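Protein translation elongation factor 1A (PDB 3WND) probably serves as a translation elongation factor of the SelB/EF-Tu type and, in its GTP-bound form, binds cysteinyl-tRNA(Cys). Local coordinates at residues 152-157 / 168-173; 190-195 / 214-219; 226-231 / 272-277; 298-303 / 313-318; 317-322 / 333-338. All blocks are in the same frame, centred on the assembly; numbering follows the deposited sequence.

Contact 1 of 5, residues 152-157 / 168-173; sequences ISLNTN and DELKAR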
# COMPACT_ATOMS: atom_id res chain seq x y z
N ILE A 152 4.70 -3.86 19.71
CA ILE A 152 3.71 -3.65 20.75
C ILE A 152 2.95 -4.94 20.96
O ILE A 152 2.28 -5.43 20.02
CB ILE A 152 2.70 -2.51 20.31
CG1 ILE A 152 3.56 -1.19 20.21
CG2 ILE A 152 1.63 -2.33 21.44
CD1 ILE A 152 2.79 -0.04 19.67
N SER A 153 3.00 -5.49 22.16
CA SER A 153 2.26 -6.73 22.44
C SER A 153 0.78 -6.36 22.75
O SER A 153 0.53 -5.45 23.58
CB SER A 153 2.87 -7.31 23.73
OG SER A 153 2.14 -8.46 24.10
N LEU A 154 -0.16 -7.06 22.15
CA LEU A 154 -1.59 -6.68 22.33
C LEU A 154 -2.51 -7.86 22.08
O LEU A 154 -2.08 -8.89 21.55
CB LEU A 154 -1.95 -5.51 21.34
CG LEU A 154 -1.84 -5.79 19.81
CD1 LEU A 154 -3.07 -6.51 19.28
CD2 LEU A 154 -1.67 -4.43 19.06
N ASN A 155 -3.79 -7.73 22.46
CA ASN A 155 -4.77 -8.69 21.98
C ASN A 155 -6.09 -7.87 21.80
O ASN A 155 -6.16 -6.72 22.23
CB ASN A 155 -4.99 -9.85 23.05
CG ASN A 155 -5.58 -9.33 24.38
OD1 ASN A 155 -6.77 -8.91 24.42
ND2 ASN A 155 -4.79 -9.36 25.49
N THR A 156 -7.00 -8.48 21.12
CA THR A 156 -8.32 -7.93 20.89
C THR A 156 -9.36 -8.93 21.46
O THR A 156 -10.44 -9.18 20.83
CB THR A 156 -8.58 -7.58 19.43
OG1 THR A 156 -8.34 -8.76 18.67
CG2 THR A 156 -7.68 -6.39 18.99
N ASN A 157 -9.06 -9.47 22.65
CA ASN A 157 -9.95 -10.43 23.33
C ASN A 157 -10.55 -9.89 24.57
O ASN A 157 -9.88 -9.72 25.55
CB ASN A 157 -9.12 -11.66 23.61
CG ASN A 157 -9.92 -12.76 24.28
OD1 ASN A 157 -11.13 -12.63 24.53
ND2 ASN A 157 -9.25 -13.82 24.63
N ASP A 168 -4.58 0.41 23.24
CA ASP A 168 -4.41 1.86 23.45
C ASP A 168 -3.01 2.32 23.02
O ASP A 168 -2.86 3.36 22.35
CB ASP A 168 -4.63 2.24 24.94
CG ASP A 168 -6.06 2.15 25.33
OD1 ASP A 168 -6.93 2.09 24.43
OD2 ASP A 168 -6.27 2.17 26.54
N GLU A 169 -1.97 1.59 23.44
CA GLU A 169 -0.54 1.90 23.07
C GLU A 169 -0.38 1.84 21.51
O GLU A 169 0.25 2.73 20.91
CB GLU A 169 0.42 0.90 23.76
CG GLU A 169 1.86 1.29 23.45
CD GLU A 169 2.91 0.36 24.06
OE1 GLU A 169 2.54 -0.45 24.94
OE2 GLU A 169 4.09 0.46 23.68
N LEU A 170 -0.93 0.81 20.85
CA LEU A 170 -0.87 0.78 19.39
C LEU A 170 -1.50 2.09 18.83
O LEU A 170 -0.97 2.71 17.88
CB LEU A 170 -1.64 -0.42 18.80
CG LEU A 170 -1.71 -0.53 17.22
CD1 LEU A 170 -0.37 -0.77 16.53
CD2 LEU A 170 -2.70 -1.61 16.78
N LYS A 171 -2.69 2.43 19.32
CA LYS A 171 -3.36 3.55 18.73
C LYS A 171 -2.55 4.82 18.95
O LYS A 171 -2.53 5.71 18.07
CB LYS A 171 -4.74 3.72 19.35
CG LYS A 171 -5.76 2.67 18.84
CD LYS A 171 -7.07 2.94 19.62
CE LYS A 171 -8.11 1.98 19.33
NZ LYS A 171 -9.38 2.57 19.92
N ALA A 172 -1.93 4.95 20.13
CA ALA A 172 -1.16 6.13 20.41
C ALA A 172 0.05 6.20 19.52
O ALA A 172 0.37 7.27 19.00
CB ALA A 172 -0.71 6.05 21.90
N ARG A 173 0.72 5.04 19.30
CA ARG A 173 1.85 5.04 18.34
C ARG A 173 1.39 5.35 16.88
O ARG A 173 2.08 6.03 16.13
CB ARG A 173 2.58 3.67 18.42
CG ARG A 173 3.75 3.57 17.46
CD ARG A 173 4.71 4.72 17.68
NE ARG A 173 5.86 4.64 16.80
CZ ARG A 173 6.71 5.67 16.68
NH1 ARG A 173 6.46 6.78 17.40
NH2 ARG A 173 7.76 5.59 15.86
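I152 sets its CG1 anti to its own carbonyl carbon (chi1 -64°) and runs straight on to CD1, which lays that methyl against helix 167-187, 3.8 Å from L170 CA and 3.9 Å from R173 CB. E169 reaches back toward the strand: its CG is anti to the backbone N (chi1 -176°) and the extended chain slants across the isoleucine, bringing E169 OE2 to 3.9 Å from I152 CG1. The E169 methylenes and the flank of its carboxylate both lie along the isoleucine, the charged end staying at the exposed border. L154 CD2 meets L170 CD2 at 3.8 Å, two leucine branches touching beside the isoleucine. No hydrogen bond links the two segments; across them the contact is purely van der Waals. Replacing I152 with an alanine would probably leave a gap against L170 CA and R173 CB and deprive the E169 chain of the surface it lies on. Beyond L154 the chain forms an Asx turn, N157 N donating to N155 OD1 (2.9 Å), and this loop contains T156, a residue of the GDP site, which is empty here. R173 sends its charged end to a salt bridge with E176. The contact thus packs helix 167-187 on edge strand 150-153 of the nucleotide domain's mixed sheet, with I116 of strand 115-119 beside it and L37 of helix 34-39 against L170.

Contact 2 of 5, residues 190-195 / 214-219; sequences SLPARI and VKQGIS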
# COMPACT_ATOMS: atom_id res chain seq x y z
N SER A 190 2.58 20.85 -2.99
CA SER A 190 2.99 21.81 -4.07
C SER A 190 3.20 21.10 -5.42
O SER A 190 3.39 21.78 -6.43
CB SER A 190 4.25 22.54 -3.67
OG SER A 190 5.22 21.63 -3.23
N LEU A 191 3.17 19.75 -5.44
CA LEU A 191 3.37 19.00 -6.68
C LEU A 191 2.07 18.93 -7.51
O LEU A 191 0.96 19.19 -6.96
CB LEU A 191 3.80 17.58 -6.39
CG LEU A 191 5.17 17.42 -5.70
CD1 LEU A 191 5.51 16.00 -5.36
CD2 LEU A 191 6.33 17.96 -6.58
N PRO A 192 2.17 18.61 -8.80
CA PRO A 192 0.92 18.33 -9.56
C PRO A 192 0.14 17.19 -8.95
O PRO A 192 0.74 16.23 -8.48
CB PRO A 192 1.44 17.98 -10.94
CG PRO A 192 2.78 18.73 -11.06
CD PRO A 192 3.39 18.65 -9.63
N ALA A 193 -1.19 17.35 -8.87
CA ALA A 193 -2.00 16.30 -8.29
C ALA A 193 -1.95 14.96 -9.01
O ALA A 193 -2.00 14.87 -10.27
CB ALA A 193 -3.48 16.72 -8.22
N ARG A 194 -1.87 13.88 -8.20
CA ARG A 194 -2.11 12.54 -8.74
C ARG A 194 -2.99 11.81 -7.76
O ARG A 194 -2.73 11.92 -6.52
CB ARG A 194 -0.78 11.71 -8.86
CG ARG A 194 0.27 12.43 -9.67
CD ARG A 194 1.57 11.59 -9.71
NE ARG A 194 1.45 10.37 -10.52
CZ ARG A 194 2.08 9.20 -10.22
NH1 ARG A 194 2.69 8.98 -9.01
NH2 ARG A 194 2.01 8.17 -11.08
N ILE A 195 -3.97 11.08 -8.27
CA ILE A 195 -4.86 10.27 -7.42
C ILE A 195 -4.80 8.85 -7.95
O ILE A 195 -4.99 8.60 -9.16
CB ILE A 195 -6.33 10.83 -7.48
CG1 ILE A 195 -6.33 12.34 -7.01
CG2 ILE A 195 -7.26 9.96 -6.55
CD1 ILE A 195 -6.48 13.28 -8.26
N VAL A 214 -5.20 10.54 -2.69
CA VAL A 214 -4.35 11.54 -3.38
C VAL A 214 -2.87 11.26 -2.95
O VAL A 214 -2.55 11.28 -1.75
CB VAL A 214 -4.72 12.95 -2.90
CG1 VAL A 214 -3.87 14.03 -3.62
CG2 VAL A 214 -6.24 13.22 -3.14
N LYS A 215 -2.06 10.92 -3.96
CA LYS A 215 -0.67 10.53 -3.75
C LYS A 215 0.23 11.76 -3.59
O LYS A 215 1.21 11.70 -2.87
CB LYS A 215 -0.18 9.63 -4.85
CG LYS A 215 -0.91 8.27 -4.96
CD LYS A 215 -0.71 7.32 -3.74
CE LYS A 215 0.74 6.84 -3.54
NZ LYS A 215 1.01 5.74 -2.50
N GLN A 216 -0.09 12.83 -4.30
CA GLN A 216 0.67 14.07 -4.24
C GLN A 216 -0.25 15.20 -4.73
O GLN A 216 -1.27 14.92 -5.45
CB GLN A 216 1.99 13.98 -5.05
CG GLN A 216 1.73 13.78 -6.52
CD GLN A 216 3.00 13.74 -7.33
OE1 GLN A 216 3.85 12.89 -7.09
NE2 GLN A 216 3.13 14.68 -8.30
N GLY A 217 0.15 16.43 -4.42
CA GLY A 217 -0.57 17.61 -4.84
C GLY A 217 -1.83 17.81 -4.00
O GLY A 217 -2.02 17.22 -2.94
N ILE A 218 -2.68 18.68 -4.53
CA ILE A 218 -4.00 18.92 -3.92
C ILE A 218 -5.00 18.80 -5.06
O ILE A 218 -4.95 19.58 -6.01
CB ILE A 218 -4.14 20.31 -3.25
CG1 ILE A 218 -3.05 20.50 -2.21
CG2 ILE A 218 -5.56 20.47 -2.64
CD1 ILE A 218 -3.09 21.82 -1.45
N SER A 219 -5.92 17.81 -4.95
CA SER A 219 -6.94 17.67 -6.00
C SER A 219 -8.09 18.61 -5.64
O SER A 219 -8.42 18.79 -4.49
CB SER A 219 -7.42 16.19 -6.05
OG SER A 219 -8.43 16.03 -6.97
O HOH W 1 -1.62 20.01 -6.81
O HOH W 2 2.76 10.44 -6.60
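R194 is faced by two residues, K215 and Q216, so strand 207-216 gains a residue in a classic beta bulge. The backbone still bonds around it: R194 N donates to Q216 O at 3.0 Å, and K215 N to R194 O at 2.8 Å. With CG between its own N and carbonyl carbon (chi1 64°) and an extended chain beyond, Q216 brings its amide to P192. NE2 gives P192 O a nearly straight bond of 2.9 Å (164° at the hydrogen), lying in both the carbonyl and the amide plane, as suits a flat, long amide. R194 CD packs 3.5 Å from Q216 CD, the guanidinium turned 72° from the amide, and a water bridges R194 NH1 to Q216 OE1. A leucine in place of Q216 would probably leave P192 O without its donor and break that water bridge. G217 passes so near A193, with its CA 3.1 Å from L191 O, that any side chain would collide there. A second water ties L191 O to I218 N. The arginine's main charge partners are E277 and D350. The contact forms the open end of the 194-203/207-216 hairpin, in an antiparallel sheet consistent with the second, beta-barrel domain of SelB and EF-Tu relatives.

Contact 3 of 5, residues 226-231 / 272-277; sequences KIFPLD and IISDKE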
# COMPACT_ATOMS: atom_id res chain seq x y z
N LYS A 226 -7.16 14.41 -16.35
CA LYS A 226 -7.23 13.20 -17.22
C LYS A 226 -7.22 11.91 -16.40
O LYS A 226 -6.92 11.96 -15.20
CB LYS A 226 -6.09 13.11 -18.19
CG LYS A 226 -6.11 14.22 -19.30
CD LYS A 226 -5.00 13.92 -20.35
CE LYS A 226 -5.04 14.88 -21.55
NZ LYS A 226 -4.22 14.27 -22.65
N ILE A 227 -7.59 10.80 -17.04
CA ILE A 227 -7.45 9.52 -16.39
C ILE A 227 -6.58 8.65 -17.29
O ILE A 227 -6.86 8.61 -18.53
CB ILE A 227 -8.81 8.90 -16.02
CG1 ILE A 227 -8.65 7.61 -15.14
CG2 ILE A 227 -9.70 8.69 -17.27
CD1 ILE A 227 -9.98 7.26 -14.48
N PHE A 228 -5.69 7.90 -16.66
CA PHE A 228 -4.73 7.02 -17.37
C PHE A 228 -4.85 5.63 -16.78
O PHE A 228 -5.15 5.52 -15.59
CB PHE A 228 -3.29 7.53 -17.13
CG PHE A 228 -3.04 8.83 -17.78
CD1 PHE A 228 -3.22 9.98 -17.09
CD2 PHE A 228 -2.61 8.87 -19.11
CE1 PHE A 228 -3.05 11.24 -17.69
CE2 PHE A 228 -2.44 10.08 -19.74
CZ PHE A 228 -2.63 11.27 -19.01
N PRO A 229 -4.57 4.59 -17.58
CA PRO A 229 -3.94 4.64 -18.91
C PRO A 229 -4.93 4.91 -20.09
O PRO A 229 -4.48 4.99 -21.23
CB PRO A 229 -3.36 3.21 -19.07
CG PRO A 229 -4.36 2.37 -18.27
CD PRO A 229 -4.70 3.22 -17.07
N LEU A 230 -6.21 5.17 -19.80
CA LEU A 230 -7.20 5.55 -20.90
C LEU A 230 -6.75 6.77 -21.70
O LEU A 230 -6.90 6.82 -22.92
CB LEU A 230 -8.51 5.88 -20.25
CG LEU A 230 -9.42 4.70 -20.04
CD1 LEU A 230 -10.75 5.31 -19.58
CD2 LEU A 230 -9.54 3.97 -21.35
N ASP A 231 -6.11 7.73 -21.03
CA ASP A 231 -5.73 9.02 -21.59
C ASP A 231 -6.99 9.75 -22.08
O ASP A 231 -7.12 10.18 -23.23
CB ASP A 231 -4.68 8.85 -22.65
CG ASP A 231 -3.93 10.16 -22.99
OD1 ASP A 231 -4.34 11.27 -22.55
OD2 ASP A 231 -2.95 10.08 -23.74
N ILE A 272 -5.04 6.06 -12.80
CA ILE A 272 -4.54 7.25 -12.13
C ILE A 272 -5.24 8.48 -12.71
O ILE A 272 -5.39 8.61 -13.95
CB ILE A 272 -3.01 7.42 -12.44
CG1 ILE A 272 -2.22 6.20 -11.84
CG2 ILE A 272 -2.49 8.70 -11.77
CD1 ILE A 272 -0.75 6.18 -12.30
N ILE A 273 -5.63 9.37 -11.82
CA ILE A 273 -6.13 10.63 -12.27
C ILE A 273 -4.97 11.62 -12.10
O ILE A 273 -4.42 11.83 -10.96
CB ILE A 273 -7.35 11.15 -11.42
CG1 ILE A 273 -8.55 10.17 -11.66
CG2 ILE A 273 -7.68 12.61 -11.77
CD1 ILE A 273 -9.67 10.31 -10.64
N SER A 274 -4.62 12.30 -13.18
CA SER A 274 -3.55 13.25 -13.20
C SER A 274 -3.54 13.89 -14.54
O SER A 274 -4.19 13.40 -15.50
CB SER A 274 -2.17 12.69 -12.84
OG SER A 274 -1.56 12.16 -13.93
N ASP A 275 -2.74 14.95 -14.67
CA ASP A 275 -2.70 15.66 -16.01
C ASP A 275 -1.79 14.92 -16.99
O ASP A 275 -1.90 15.11 -18.19
CB ASP A 275 -2.20 17.07 -15.79
CG ASP A 275 -3.25 17.98 -15.21
OD1 ASP A 275 -4.45 17.65 -15.25
OD2 ASP A 275 -2.88 19.07 -14.80
N LYS A 276 -0.83 14.12 -16.49
CA LYS A 276 0.10 13.45 -17.43
C LYS A 276 0.68 12.20 -16.72
O LYS A 276 1.22 12.28 -15.60
CB LYS A 276 1.26 14.42 -17.76
CG LYS A 276 2.33 13.85 -18.63
CD LYS A 276 1.75 13.27 -19.96
CE LYS A 276 2.85 12.84 -20.96
NZ LYS A 276 3.70 11.71 -20.44
N GLU A 277 0.67 11.08 -17.42
CA GLU A 277 1.36 9.87 -16.97
C GLU A 277 2.00 9.20 -18.11
O GLU A 277 1.52 9.38 -19.26
CB GLU A 277 0.33 8.82 -16.34
CG GLU A 277 -0.37 9.37 -15.09
CD GLU A 277 0.58 9.59 -13.92
OE1 GLU A 277 1.58 8.84 -13.84
OE2 GLU A 277 0.30 10.52 -13.13
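F228 and I272 form an antiparallel hydrogen-bonded pair, F228 N giving to I272 O and I272 N to F228 O, each at 2.8 Å, while the short strands 226-228 and 272-274 run at 147° to one another. I227 faces I273 as the adjoining non-hydrogen-bonded pair. Toward the other end the ladder loosens: S274 N still donates to K226 O at 3.1 Å, but the return bond from K226 N is weak. Just past F228 the peptide before P229 is cis, and the chain turns away. F228 CG is anti to its carbonyl carbon (chi1 -68°), which sets the ring beside E277. E277 CB lies over its face, 4.0 Å from the centroid in a CH-pi contact, and E277 N hangs above the same ring near its rim. At the ring edge, in plane, S274 O comes to 3.3 Å from F228 CE1, a position where the polarised hydrogen of an aromatic suits a carbonyl oxygen. E277, buried, is itself gripped: S274 OG donates to the anti lone pair of E277 OE2 at 2.6 Å, R194 forms a salt bridge to that same oxygen, and S347 bonds the other. K226 NZ makes a salt bridge to D231 OD1 (3.0 Å), five residues on. Strand 272-274 lies between strands 224-228 and 194-203, I227 and I273 rest on I234 of strand 232-241, and A345 of strand 343-346 packs against F228 and I272.

Contact 4 of 5, residues 298-303 / 313-318; sequences PASVLH and VRVEKI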
# COMPACT_ATOMS: atom_id res chain seq x y z
N PRO A 298 16.76 -14.52 -18.85
CA PRO A 298 15.96 -14.08 -20.03
C PRO A 298 14.91 -15.08 -20.32
O PRO A 298 15.08 -16.30 -20.02
CB PRO A 298 16.98 -13.97 -21.22
CG PRO A 298 18.31 -14.21 -20.61
CD PRO A 298 18.19 -14.65 -19.14
N ALA A 299 13.84 -14.56 -20.94
CA ALA A 299 12.65 -15.27 -21.38
C ALA A 299 11.82 -15.86 -20.27
O ALA A 299 10.84 -16.57 -20.55
CB ALA A 299 13.00 -16.33 -22.40
N SER A 300 12.18 -15.59 -19.03
CA SER A 300 11.36 -16.04 -17.90
C SER A 300 10.23 -15.06 -17.53
O SER A 300 10.21 -13.86 -17.99
CB SER A 300 12.22 -16.25 -16.66
OG SER A 300 12.56 -14.96 -16.11
N VAL A 301 9.35 -15.56 -16.67
CA VAL A 301 8.05 -14.94 -16.30
C VAL A 301 8.11 -14.29 -14.92
O VAL A 301 8.56 -14.91 -13.92
CB VAL A 301 6.91 -15.98 -16.36
CG1 VAL A 301 5.59 -15.33 -15.99
CG2 VAL A 301 6.84 -16.62 -17.77
N LEU A 302 7.67 -13.04 -14.86
CA LEU A 302 7.63 -12.36 -13.53
C LEU A 302 6.26 -11.71 -13.41
O LEU A 302 5.48 -11.74 -14.40
CB LEU A 302 8.77 -11.35 -13.32
CG LEU A 302 10.19 -11.92 -13.22
CD1 LEU A 302 11.21 -10.80 -13.36
CD2 LEU A 302 10.45 -12.77 -11.96
N HIS A 303 5.92 -11.22 -12.23
CA HIS A 303 4.72 -10.44 -12.08
C HIS A 303 5.15 -9.07 -11.67
O HIS A 303 6.04 -8.90 -10.82
CB HIS A 303 3.80 -11.02 -11.00
CG HIS A 303 2.38 -10.93 -11.34
ND1 HIS A 303 1.78 -11.69 -12.34
CD2 HIS A 303 1.35 -10.16 -10.74
CE1 HIS A 303 0.49 -11.32 -12.42
NE2 HIS A 303 0.21 -10.45 -11.39
N VAL A 313 4.69 -10.22 -16.74
CA VAL A 313 5.67 -9.68 -17.69
C VAL A 313 6.69 -10.75 -18.07
O VAL A 313 6.86 -11.77 -17.34
CB VAL A 313 6.39 -8.39 -17.21
CG1 VAL A 313 5.39 -7.28 -17.03
CG2 VAL A 313 7.12 -8.65 -15.90
N ARG A 314 7.36 -10.55 -19.20
CA ARG A 314 8.46 -11.42 -19.62
C ARG A 314 9.77 -10.69 -19.60
O ARG A 314 9.80 -9.50 -19.96
CB ARG A 314 8.18 -12.04 -21.01
CG ARG A 314 9.28 -12.95 -21.47
CD ARG A 314 8.88 -13.61 -22.78
NE ARG A 314 8.16 -14.86 -22.50
CZ ARG A 314 6.85 -14.96 -22.21
NH1 ARG A 314 6.04 -13.89 -22.19
NH2 ARG A 314 6.33 -16.17 -21.95
N VAL A 315 10.86 -11.34 -19.16
CA VAL A 315 12.16 -10.67 -19.13
C VAL A 315 12.75 -10.86 -20.53
O VAL A 315 12.96 -11.98 -20.96
CB VAL A 315 13.12 -11.37 -18.17
CG1 VAL A 315 14.50 -10.74 -18.33
CG2 VAL A 315 12.62 -11.27 -16.70
N GLU A 316 12.96 -9.74 -21.26
CA GLU A 316 13.44 -9.80 -22.61
C GLU A 316 14.97 -9.72 -22.68
O GLU A 316 15.58 -10.33 -23.53
CB GLU A 316 12.81 -8.64 -23.40
CG GLU A 316 11.29 -8.72 -23.50
CD GLU A 316 10.78 -9.76 -24.48
OE1 GLU A 316 11.55 -10.27 -25.28
OE2 GLU A 316 9.57 -10.03 -24.46
N LYS A 317 15.57 -8.94 -21.75
CA LYS A 317 16.98 -8.69 -21.76
C LYS A 317 17.41 -8.27 -20.39
O LYS A 317 16.66 -7.58 -19.66
CB LYS A 317 17.40 -7.61 -22.83
CG LYS A 317 18.95 -7.62 -23.10
CD LYS A 317 19.50 -6.40 -23.86
CE LYS A 317 19.10 -6.41 -25.33
NZ LYS A 317 19.82 -5.30 -26.02
N ILE A 318 18.60 -8.76 -20.00
CA ILE A 318 19.21 -8.40 -18.75
C ILE A 318 20.55 -7.76 -19.07
O ILE A 318 21.36 -8.32 -19.81
CB ILE A 318 19.47 -9.67 -17.83
CG1 ILE A 318 18.19 -10.47 -17.72
CG2 ILE A 318 20.04 -9.20 -16.49
CD1 ILE A 318 18.27 -11.75 -16.88
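L302 and V313 pair in the beta hairpin of strands 301-306 and 309-320, part of an antiparallel domain consistent with the third, barrel-like domain of SelB-type factors. Backbone bonds come first. L302 and V313 exchange two, both 2.9 Å and almost straight at the hydrogen (L302 N to V313 O at 175°, V313 N to L302 O at 174°). V315 N next donates to S300 O, nearly along the C=O axis. The bonding even runs beyond strand 301-306 into the preceding loop, where A299, at a positive phi, points its N to V315 O at 2.7 Å. Weaker CA-H...O contacts fill in between: R314 CA to S300 O and V301 CA to V313 O. Apolar packing lies on the face carrying L302, V313 and V315. L302 CD1 meets V315 CG2 at 3.7 Å, and L302 CB touches V313 CG2; branched residues suit this buried side, where L338 of strand 333-340 also packs on V313 and V315. S300 OG, bonded to E297 O, also rests against V315 CG2. The other, exposed face carries V301 and R314: the arginine, extended as far as CD and then bent, runs its aliphatic part past S300 O, and its NE stands 3.7 Å from A299 O. At the far end the packing becomes a crossing at about a right angle, the rigid ring of P298 laying CD 3.7 Å from I318 CD1.

Contact 5 of 5, residues 317-322 / 333-338; sequences KILVDG and TCVLEL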
# COMPACT_ATOMS: atom_id res chain seq x y z
N LYS A 317 15.57 -8.94 -21.75
CA LYS A 317 16.98 -8.69 -21.76
C LYS A 317 17.41 -8.27 -20.39
O LYS A 317 16.66 -7.58 -19.66
CB LYS A 317 17.40 -7.61 -22.83
CG LYS A 317 18.95 -7.62 -23.10
CD LYS A 317 19.50 -6.40 -23.86
CE LYS A 317 19.10 -6.41 -25.33
NZ LYS A 317 19.82 -5.30 -26.02
N ILE A 318 18.60 -8.76 -20.00
CA ILE A 318 19.21 -8.40 -18.75
C ILE A 318 20.55 -7.76 -19.07
O ILE A 318 21.36 -8.32 -19.81
CB ILE A 318 19.47 -9.67 -17.83
CG1 ILE A 318 18.19 -10.47 -17.72
CG2 ILE A 318 20.04 -9.20 -16.49
CD1 ILE A 318 18.27 -11.75 -16.88
N LEU A 319 20.76 -6.55 -18.53
CA LEU A 319 22.04 -5.86 -18.63
C LEU A 319 22.66 -5.56 -17.29
O LEU A 319 21.96 -5.21 -16.31
CB LEU A 319 21.89 -4.56 -19.44
CG LEU A 319 21.14 -4.76 -20.77
CD1 LEU A 319 19.68 -4.35 -20.69
CD2 LEU A 319 21.81 -4.08 -22.00
N VAL A 320 23.99 -5.70 -17.25
CA VAL A 320 24.79 -5.22 -16.14
C VAL A 320 25.88 -4.37 -16.78
O VAL A 320 26.58 -4.84 -17.70
CB VAL A 320 25.38 -6.38 -15.38
CG1 VAL A 320 26.06 -5.87 -14.14
CG2 VAL A 320 24.29 -7.28 -14.88
N ASP A 321 25.97 -3.11 -16.35
CA ASP A 321 26.94 -2.11 -16.89
C ASP A 321 26.78 -1.90 -18.39
O ASP A 321 27.78 -1.85 -19.14
CB ASP A 321 28.39 -2.48 -16.59
CG ASP A 321 28.66 -2.72 -15.11
OD1 ASP A 321 27.84 -2.54 -14.26
OD2 ASP A 321 29.80 -3.17 -14.84
N GLY A 322 25.53 -1.80 -18.80
CA GLY A 322 25.15 -1.76 -20.19
C GLY A 322 25.51 -2.96 -21.05
O GLY A 322 25.21 -2.95 -22.26
N THR A 333 22.41 -5.96 -8.82
CA THR A 333 21.73 -4.89 -9.47
C THR A 333 21.89 -5.08 -10.99
O THR A 333 22.88 -5.59 -11.48
CB THR A 333 22.24 -3.49 -9.03
OG1 THR A 333 23.60 -3.40 -9.40
CG2 THR A 333 22.16 -3.26 -7.53
N CYS A 334 20.84 -4.77 -11.72
CA CYS A 334 20.81 -5.00 -13.15
C CYS A 334 19.78 -4.06 -13.78
O CYS A 334 19.01 -3.42 -13.08
CB CYS A 334 20.44 -6.45 -13.44
SG CYS A 334 18.77 -6.89 -12.91
N VAL A 335 19.81 -4.01 -15.10
CA VAL A 335 18.72 -3.47 -15.87
C VAL A 335 17.94 -4.59 -16.47
O VAL A 335 18.50 -5.55 -17.10
CB VAL A 335 19.20 -2.44 -16.94
CG1 VAL A 335 18.02 -2.02 -17.83
CG2 VAL A 335 19.86 -1.24 -16.21
N LEU A 336 16.62 -4.50 -16.30
CA LEU A 336 15.76 -5.44 -16.92
C LEU A 336 14.89 -4.78 -18.02
O LEU A 336 14.22 -3.78 -17.77
CB LEU A 336 14.85 -6.16 -15.94
CG LEU A 336 15.55 -7.04 -14.87
CD1 LEU A 336 14.48 -7.71 -13.95
CD2 LEU A 336 16.45 -8.10 -15.50
N GLU A 337 14.96 -5.33 -19.25
CA GLU A 337 14.02 -4.90 -20.26
C GLU A 337 12.89 -5.92 -20.14
O GLU A 337 13.09 -7.11 -20.30
CB GLU A 337 14.76 -4.88 -21.65
CG GLU A 337 15.16 -3.43 -21.95
CD GLU A 337 16.27 -3.28 -22.96
OE1 GLU A 337 16.35 -4.17 -23.79
OE2 GLU A 337 17.08 -2.30 -22.93
N LEU A 338 11.68 -5.43 -19.85
CA LEU A 338 10.54 -6.30 -19.63
C LEU A 338 9.41 -6.05 -20.69
O LEU A 338 9.21 -4.94 -21.05
CB LEU A 338 9.97 -5.99 -18.21
CG LEU A 338 10.92 -6.28 -17.07
CD1 LEU A 338 10.15 -5.82 -15.81
CD2 LEU A 338 11.25 -7.78 -16.94
O HOH W 3 17.46 -3.82 -26.08
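K317 and E337 lie side by side and point the same way: K317 CG is anti to the backbone N (chi1 -165°) and the chain bends at chi3, which runs it beside the carboxylate, K317 CB 3.7 Å from E337 OE1. Their charges stop short of a salt bridge, NZ to OE1 being 4.3 Å; instead one water accepts from K317 NZ at 2.8 Å and donates to E337 OE1 at 2.6 Å. Long charged chains suit this face, where their ends can reach water. On the same face L319 CD1 lies 4.0 Å from V335 CG1, a modest apolar patch that borders E337. On the other, buried face, L336 CD2 packs 3.7 Å from I318 CG1, while the CB of small C334 touches the CG2 atoms of both I318 and V320. Behind them, L319 and V335 exchange short, straight backbone bonds, V335 N to L319 O at 2.7 Å, and E337 N donates to K317 O at 2.8 Å, whereas K317 N to E337 O is weak. That weakness coincides with a classic beta bulge, E316 and K317 both facing E337, whose O also receives the N of E316. L354 of strand 352-355 backs L336, and strand 282-289 continues the sheet beyond 333-340. Antiparallel neighbours with a buried apolar side and a mixed outer side are in keeping with the barrel-like third domain of SelB and EF-Tu relatives.

In the fold
Contact 1, buried and almost wholly apolar between its segments, stands apart at the nucleotide domain, its centre 40 Å or more from those of contacts 3, 4 and 5; it alone joins helix to strand, without a hydrogen bond across. The others are antiparallel strand pairs. Contacts 2 and 3 meet in one sheet through I195 N with I273 O and through the R194–E277 salt bridge, so the bulged hairpin end, partly buried and water-bridged, leads into the buried seam around F228. Contacts 4 and 5 share K317 and I318 on strand 309-320, both partly buried, with apolar inner faces and mixed outer ones; contact 5 adds a water-linked charge pair.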